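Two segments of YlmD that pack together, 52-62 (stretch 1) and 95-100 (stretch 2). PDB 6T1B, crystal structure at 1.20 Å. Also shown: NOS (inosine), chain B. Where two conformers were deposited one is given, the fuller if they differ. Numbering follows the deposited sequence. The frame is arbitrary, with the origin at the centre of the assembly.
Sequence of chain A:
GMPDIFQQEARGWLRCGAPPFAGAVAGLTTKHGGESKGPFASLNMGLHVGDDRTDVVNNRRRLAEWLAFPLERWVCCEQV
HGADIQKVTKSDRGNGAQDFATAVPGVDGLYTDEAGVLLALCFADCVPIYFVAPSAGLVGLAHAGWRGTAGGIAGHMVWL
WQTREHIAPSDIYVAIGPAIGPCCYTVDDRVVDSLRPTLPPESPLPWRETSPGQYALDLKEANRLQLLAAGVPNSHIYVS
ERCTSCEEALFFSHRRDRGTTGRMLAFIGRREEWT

Stretch 1 (52-62) DRTDVVNNRRR
Stretch 2 (95-100) NGAQDF

Two arginines on the loop-facing side of a helix, Arg53 and Arg60, donate to an irregular loop, Arg61 reaches it from the side, and every hydrogen bond joining the stretches runs from a guanidinium to a backbone carbonyl. No acidic side chain takes part; the bonded oxygens are Gly96 O, Ala97 O and Gln98 O.

The helix covers 53-62 and continues beyond. Asp52, at phi/psi -68/122, is its N-cap: with chi1 t, OD2 accepts from Asp55 N at 3.0 Å. Regular i to i+4 bonds follow from Val56 N to Asp52 O (3.0 Å) onward, with phi near -60 and psi near -40. Positions 53, 57 and 60 point toward the loop, a spacing that keeps them on one side.

Loop phi/psi values run -66/117 at Asn95, 75/7 at Gly96, -75/-40 at Ala97, -124/-8 at Gln98, -139/113 at Asp99 and -58/-31 at Phe100. The positive phi of Gly96 favours glycine. The nearest CA atoms across the contact are those of Val57 and Gln98, 6.0 Å apart. The hydrogen bonds run in reverse order, Arg60 to Gly96 and Ala97, Arg53 to Gln98, so the loop advances partly against the helix.

Arg60, buried, has chi1 m, chi2 and chi3 t, and chi4 -153°. Its NH2 donates to Ala97 O at 2.8 Å and to Gly96 O at 3.0 Å, both at the guanidinium edge, where N-H groups point. Ala97 turns its CB away and meets Arg60 through its carbonyl. Water 1 accepts from Arg60 NH1 at 3.2 Å and donates to Gly96 O at 2.7 Å and inosine O6 at 3.2 Å. The Phe100 ring, chi1 t and chi2 65°, meets the inosine with its edge, CE1 3.4 Å from N1.

Arg53 is extended, chi1 to chi3 all t and chi4 -82°. Its NH1 donates to Gln98 O at 2.7 Å, but a 122° N-H...O angle makes this short bond weak.

Val57, chi1 t, packs by van der Waals contact, its methyls against oxygens: CG2 is 3.9 Å from Gln98 O and CG1 3.9 Å from Gln98 OE1. Gln98, chi1 m, chi2 t and chi3 50°, leaves sideways and has the largest covered area, 92 of 297 Å². Arg61, chi1 m, chi2 and chi3 t, chi4 -70°, also starts sideways, but its end comes nearer. Its NH1 stops 3.3 Å from Gln98 NE2; both are donors, so this is packing without a hydrogen bond.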

# COMPACT_ATOMS: atom_id res chain seq x y z
N ASP A 52 5.77 5.68 -20.78
CA ASP A 52 5.41 6.95 -21.38
C ASP A 52 4.55 7.76 -20.42
O ASP A 52 3.48 7.30 -19.99
CB ASP A 52 4.62 6.68 -22.66
CG ASP A 52 4.25 7.93 -23.36
OD1 ASP A 52 5.13 8.49 -24.05
OD2 ASP A 52 3.09 8.38 -23.20
N ARG A 53 5.02 8.96 -20.08
CA ARG A 53 4.34 9.77 -19.09
C ARG A 53 2.91 10.11 -19.50
O ARG A 53 2.01 10.16 -18.66
CB ARG A 53 5.14 11.05 -18.82
CG ARG A 53 4.49 11.98 -17.85
CD ARG A 53 5.31 13.26 -17.67
NE ARG A 53 4.63 14.18 -16.77
CZ ARG A 53 3.65 14.99 -17.14
NH1 ARG A 53 3.08 15.78 -16.25
NH2 ARG A 53 3.23 15.02 -18.40
N THR A 54 2.70 10.41 -20.78
CA THR A 54 1.34 10.71 -21.22
C THR A 54 0.41 9.54 -20.96
O THR A 54 -0.71 9.72 -20.46
CB THR A 54 1.35 11.10 -22.70
OG1 THR A 54 2.10 12.32 -22.83
CG2 THR A 54 -0.07 11.32 -23.20
N ASP A 55 0.85 8.32 -21.26
CA ASP A 55 0.01 7.16 -20.99
C ASP A 55 -0.28 7.05 -19.50
O ASP A 55 -1.42 6.80 -19.10
CB ASP A 55 0.65 5.87 -21.52
CG ASP A 55 0.71 5.80 -23.05
OD1 ASP A 55 1.54 5.00 -23.54
OD2 ASP A 55 -0.05 6.51 -23.76
N VAL A 56 0.76 7.18 -18.67
CA VAL A 56 0.57 7.03 -17.22
C VAL A 56 -0.39 8.09 -16.68
O VAL A 56 -1.30 7.78 -15.89
CB VAL A 56 1.92 7.06 -16.48
CG1 VAL A 56 1.68 6.98 -14.99
CG2 VAL A 56 2.81 5.93 -16.92
N VAL A 57 -0.22 9.35 -17.08
CA VAL A 57 -1.14 10.39 -16.61
C VAL A 57 -2.56 10.07 -17.07
O VAL A 57 -3.52 10.25 -16.31
CB VAL A 57 -0.67 11.79 -17.01
CG1 VAL A 57 -1.73 12.84 -16.69
CG2 VAL A 57 0.62 12.10 -16.27
N ASN A 58 -2.73 9.58 -18.30
CA ASN A 58 -4.07 9.23 -18.76
C ASN A 58 -4.65 8.06 -17.96
O ASN A 58 -5.86 8.04 -17.68
CB ASN A 58 -4.08 8.95 -20.26
CG ASN A 58 -4.05 10.22 -21.07
OD1 ASN A 58 -4.54 11.26 -20.63
ND2 ASN A 58 -3.50 10.14 -22.28
N ASN A 59 -3.81 7.10 -17.57
CA ASN A 59 -4.25 6.01 -16.71
C ASN A 59 -4.72 6.55 -15.36
O ASN A 59 -5.77 6.13 -14.85
CB ASN A 59 -3.12 5.00 -16.48
CG ASN A 59 -2.72 4.30 -17.75
OD1 ASN A 59 -3.53 4.17 -18.68
ND2 ASN A 59 -1.49 3.80 -17.79
N ARG A 60 -3.98 7.51 -14.80
CA ARG A 60 -4.39 8.10 -13.54
C ARG A 60 -5.68 8.88 -13.71
O ARG A 60 -6.57 8.82 -12.85
CB ARG A 60 -3.27 8.99 -13.00
CG ARG A 60 -2.03 8.20 -12.58
CD ARG A 60 -1.00 9.12 -11.96
NE ARG A 60 0.04 8.33 -11.34
CZ ARG A 60 0.79 8.73 -10.32
NH1 ARG A 60 1.69 7.90 -9.80
NH2 ARG A 60 0.65 9.96 -9.82
N ARG A 61 -5.82 9.64 -14.81
CA ARG A 61 -7.08 10.33 -15.08
C ARG A 61 -8.24 9.35 -15.21
O ARG A 61 -9.37 9.66 -14.81
CB ARG A 61 -6.96 11.19 -16.35
CG ARG A 61 -6.02 12.38 -16.16
CD ARG A 61 -6.19 13.44 -17.21
NE ARG A 61 -5.52 14.68 -16.81
CZ ARG A 61 -5.91 15.48 -15.82
NH1 ARG A 61 -5.22 16.58 -15.56
NH2 ARG A 61 -6.98 15.19 -15.09
N ARG A 62 -7.98 8.17 -15.75
CA ARG A 62 -9.03 7.17 -15.90
C ARG A 62 -9.52 6.69 -14.54
O ARG A 62 -10.73 6.66 -14.27
CB ARG A 62 -8.52 6.01 -16.75
CG ARG A 62 -9.56 4.94 -17.04
CD ARG A 62 -10.56 5.43 -18.04
NE ARG A 62 -10.00 5.45 -19.37
CZ ARG A 62 -10.50 6.15 -20.38
NH1 ARG A 62 -9.92 6.08 -21.57
NH2 ARG A 62 -11.56 6.93 -20.20
N ASN A 95 0.64 16.99 -5.34
CA ASN A 95 2.05 16.66 -5.22
C ASN A 95 2.29 15.24 -5.74
O ASN A 95 1.74 14.27 -5.21
CB ASN A 95 2.52 16.75 -3.78
CG ASN A 95 2.63 18.17 -3.29
OD1 ASN A 95 2.39 19.12 -4.03
ND2 ASN A 95 3.00 18.32 -2.02
N GLY A 96 3.06 15.13 -6.80
CA GLY A 96 3.35 13.85 -7.41
C GLY A 96 2.23 13.27 -8.23
O GLY A 96 2.34 12.12 -8.67
N ALA A 97 1.15 14.01 -8.44
CA ALA A 97 -0.02 13.43 -9.11
C ALA A 97 0.22 13.27 -10.61
O ALA A 97 -0.19 12.27 -11.21
CB ALA A 97 -1.25 14.28 -8.85
N GLN A 98 0.86 14.25 -11.23
CA GLN A 98 1.18 14.20 -12.64
C GLN A 98 2.66 14.36 -12.93
O GLN A 98 3.07 14.21 -14.09
CB GLN A 98 0.42 15.31 -13.39
CG GLN A 98 -1.07 15.16 -13.24
CD GLN A 98 -1.85 16.22 -13.99
OE1 GLN A 98 -1.60 16.46 -15.17
NE2 GLN A 98 -2.78 16.86 -13.30
N ASP A 99 3.47 14.68 -11.92
CA ASP A 99 4.91 14.89 -12.10
C ASP A 99 5.58 14.22 -10.91
O ASP A 99 5.41 14.69 -9.77
CB ASP A 99 5.26 16.38 -12.15
CG ASP A 99 6.73 16.62 -12.45
OD1 ASP A 99 7.05 17.70 -12.98
OD2 ASP A 99 7.56 15.72 -12.19
N PHE A 100 6.33 13.14 -11.14
CA PHE A 100 6.94 12.43 -10.03
C PHE A 100 7.85 13.33 -9.20
O PHE A 100 7.98 13.13 -7.98
CB PHE A 100 7.76 11.25 -10.57
CG PHE A 100 8.31 10.37 -9.51
CD1 PHE A 100 7.46 9.63 -8.69
CD2 PHE A 100 9.67 10.25 -9.31
CE1 PHE A 100 7.98 8.80 -7.69
CE2 PHE A 100 10.18 9.42 -8.32
CZ PHE A 100 9.33 8.70 -7.51
N9 NOS B . 7.91 3.69 -8.61
C4 NOS B . 7.10 4.61 -8.06
N3 NOS B . 6.82 5.02 -6.67
C2 NOS B . 5.90 6.09 -6.42
N1 NOS B . 5.23 6.77 -7.49
C6 NOS B . 5.46 6.42 -8.84
O6 NOS B . 4.86 7.02 -9.69
C5 NOS B . 6.45 5.26 -9.08
N7 NOS B . 6.83 4.71 -10.19
C8 NOS B . 7.72 3.76 -9.94
C5' NOS B . 6.92 1.26 -5.20
O5' NOS B . 6.45 -0.07 -5.01
C4' NOS B . 8.17 1.28 -6.04
O4' NOS B . 7.82 1.76 -7.37
C1' NOS B . 8.71 2.79 -7.76
C2' NOS B . 9.29 3.38 -6.48
O2' NOS B . 10.59 3.90 -6.72
C3' NOS B . 9.31 2.17 -5.54
O3' NOS B . 10.55 1.47 -5.68
O HOH W 1 3.83 9.84 -8.53